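Long-range contact in uncharacterized protein (Bacillus subtilis, PDB 5DQW), which is uncharacterized but probably acts as a metal-dependent phosphohydrolase on nucleotides: residues A[33-38]-A[63-68]. Residues are numbered along the deposited sequence; the frame is centred on the assembly and turned at random.
With NI (nickel (II) ion), chain D.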
loop_
_atom_site.group_PDB
_atom_site.type_symbol
_atom_site.label_atom_id
_atom_site.label_comp_id
_atom_site.label_asym_id
_atom_site.label_seq_id
_atom_site.Cartn_x
_atom_site.Cartn_y
_atom_site.Cartn_z
ATOM N N TRP A 33 -1.201 12.778 10.701
ATOM C CA TRP A 33 -2.323 13.701 10.832
ATOM C C TRP A 33 -3.511 13.335 9.926
ATOM O O TRP A 33 -4.665 13.414 10.341
ATOM C CB TRP A 33 -1.872 15.177 10.591
ATOM C CG TRP A 33 -3.073 16.068 10.347
ATOM C CD1 TRP A 33 -3.406 16.706 9.172
ATOM C CD2 TRP A 33 -4.134 16.353 11.265
ATOM N NE1 TRP A 33 -4.588 17.397 9.326
ATOM C CE2 TRP A 33 -5.049 17.211 10.601
ATOM C CE3 TRP A 33 -4.372 16.019 12.599
ATOM C CZ2 TRP A 33 -6.198 17.702 11.215
ATOM C CZ3 TRP A 33 -5.526 16.497 13.208
ATOM C CH2 TRP A 33 -6.436 17.314 12.509
ATOM N N LEU A 34 -3.231 12.937 8.696
ATOM C CA LEU A 34 -4.298 12.616 7.757
ATOM C C LEU A 34 -5.186 11.415 8.241
ATOM O O LEU A 34 -6.417 11.482 8.173
ATOM C CB LEU A 34 -3.706 12.379 6.369
ATOM C CG LEU A 34 -3.061 13.627 5.751
ATOM C CD1 LEU A 34 -2.380 13.302 4.445
ATOM C CD2 LEU A 34 -4.100 14.740 5.574
ATOM N N HIS A 35 -4.559 10.366 8.780
ATOM C CA HIS A 35 -5.295 9.281 9.438
ATOM C C HIS A 35 -6.169 9.804 10.596
ATOM O O HIS A 35 -7.330 9.488 10.665
ATOM C CB HIS A 35 -4.334 8.171 9.922
ATOM C CG HIS A 35 -4.915 7.265 10.971
ATOM N ND1 HIS A 35 -5.810 6.255 10.676
ATOM C CD2 HIS A 35 -4.699 7.194 12.306
ATOM C CE1 HIS A 35 -6.137 5.624 11.796
ATOM N NE2 HIS A 35 -5.467 6.166 12.798
ATOM N N ILE A 36 -5.607 10.634 11.479
ATOM C CA ILE A 36 -6.350 11.149 12.621
ATOM C C ILE A 36 -7.548 11.971 12.160
ATOM O O ILE A 36 -8.653 11.809 12.655
ATOM C CB ILE A 36 -5.476 11.963 13.535
ATOM C CG1 ILE A 36 -4.424 11.082 14.200
ATOM C CG2 ILE A 36 -6.328 12.684 14.603
ATOM C CD1 ILE A 36 -4.989 10.064 15.168
ATOM N N SER A 37 -7.337 12.802 11.155
ATOM C CA SER A 37 -8.379 13.681 10.633
ATOM C C SER A 37 -9.515 12.897 10.006
ATOM O O SER A 37 -10.691 13.175 10.283
ATOM C CB SER A 37 -7.769 14.694 9.627
ATOM O OG SER A 37 -8.738 15.060 8.646
ATOM N N ARG A 38 -9.188 11.896 9.188
ATOM C CA ARG A 38 -10.199 10.963 8.704
ATOM C C ARG A 38 -10.972 10.242 9.801
ATOM O O ARG A 38 -12.192 10.053 9.685
ATOM C CB ARG A 38 -9.600 9.878 7.817
ATOM C CG ARG A 38 -9.088 10.355 6.482
ATOM C CD ARG A 38 -8.815 9.181 5.549
ATOM N NE ARG A 38 -7.886 8.236 6.146
ATOM C CZ ARG A 38 -6.570 8.249 6.033
ATOM N NH1 ARG A 38 -5.959 9.228 5.388
ATOM N NH2 ARG A 38 -5.851 7.303 6.632
ATOM N N VAL A 63 -7.123 12.853 19.766
ATOM C CA VAL A 63 -5.942 12.664 20.616
ATOM C C VAL A 63 -5.619 11.179 20.910
ATOM O O VAL A 63 -4.666 10.913 21.624
ATOM C CB VAL A 63 -6.087 13.424 21.970
ATOM C CG1 VAL A 63 -6.307 14.986 21.741
ATOM C CG2 VAL A 63 -7.206 12.817 22.869
ATOM N N HIS A 64 -6.368 10.236 20.320
ATOM C CA HIS A 64 -6.291 8.823 20.734
ATOM C C HIS A 64 -4.899 8.283 20.481
ATOM O O HIS A 64 -4.344 7.612 21.338
ATOM C CB HIS A 64 -7.426 7.930 20.110
ATOM C CG HIS A 64 -7.282 7.663 18.635
ATOM N ND1 HIS A 64 -7.470 8.635 17.673
ATOM C CD2 HIS A 64 -6.942 6.535 17.962
ATOM C CE1 HIS A 64 -7.247 8.121 16.474
ATOM N NE2 HIS A 64 -6.901 6.855 16.622
ATOM N N ASP A 65 -4.317 8.658 19.352
ATOM C CA ASP A 65 -2.973 8.230 18.992
ATOM C C ASP A 65 -1.835 8.947 19.650
ATOM O O ASP A 65 -0.694 8.488 19.531
ATOM C CB ASP A 65 -2.779 8.324 17.481
ATOM C CG ASP A 65 -3.519 7.225 16.748
ATOM O OD1 ASP A 65 -4.572 6.792 17.258
ATOM O OD2 ASP A 65 -3.074 6.801 15.667
ATOM N N LEU A 66 -2.090 10.054 20.340
ATOM C CA LEU A 66 -0.982 10.818 20.908
ATOM C C LEU A 66 -0.194 10.003 21.955
ATOM O O LEU A 66 1.012 10.195 22.088
ATOM C CB LEU A 66 -1.438 12.142 21.501
ATOM C CG LEU A 66 -2.035 13.180 20.533
ATOM C CD1 LEU A 66 -2.327 14.461 21.282
ATOM C CD2 LEU A 66 -1.083 13.486 19.338
ATOM N N ILE A 67 -0.885 9.129 22.691
ATOM C CA ILE A 67 -0.231 8.301 23.677
ATOM C C ILE A 67 0.207 6.932 23.142
ATOM O O ILE A 67 0.715 6.131 23.897
ATOM C CB ILE A 67 -1.100 8.076 24.894
ATOM C CG1 ILE A 67 -2.361 7.239 24.550
ATOM C CG2 ILE A 67 -1.465 9.375 25.495
ATOM C CD1 ILE A 67 -3.115 6.792 25.798
ATOM N N ASP A 68 0.011 6.652 21.858
ATOM C CA ASP A 68 0.142 5.258 21.401
ATOM C C ASP A 68 1.600 4.867 21.332
ATOM O O ASP A 68 2.445 5.641 20.853
ATOM C CB ASP A 68 -0.554 5.016 20.058
ATOM C CG ASP A 68 -0.714 3.516 19.740
ATOM O OD1 ASP A 68 0.299 2.778 19.739
ATOM O OD2 ASP A 68 -1.849 3.076 19.492
HETATM NI NI NI D . -5.506 5.192 14.965
HETATM O O HOH W 1 -4.590 3.204 13.593
#
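His-35, His-64 and Asp-65 converge on one nickel ion, a worked example of how a metal joins a helix to a distant turn. His-35 binds it through NE2 at 2.4 Å, and Asp-130 and a water also bind the metal. His-64 NE2 faces it at 2.7 Å, long for a nickel-nitrogen bond. Asp-65 presents both carboxylate oxygens almost evenly, but loosely, with OD1 2.9 Å and OD2 3.0 Å from the nickel. Its OD2 also lies at the edge of the His-35 ring, 3.8 Å from CD2, with the carboxylate turned 40° from that ring. Ile-36 packs alongside the ligands with its CD1 methyl, 3.3 Å from His-64 CE1 and 3.6 Å from Asp-65 CG. With an alanine in place of Asp-65, the nickel would probably lose the carboxylate beside it, and Ile-36 CD1 and the His-35 edge the group packed against them. Farther out, Asp-133 accepts a hydrogen bond from His-35 ND1 and the carbonyl of Ala-61 one from His-64 ND1, fixing how each ring is turned. With CG opposite the backbone N about the first torsion (chi1 161°), the His-35 ring brings NE2 to the nickel. The histidine, His-Asp pair and distant aspartate together form the signature metal site of the HD superfamily.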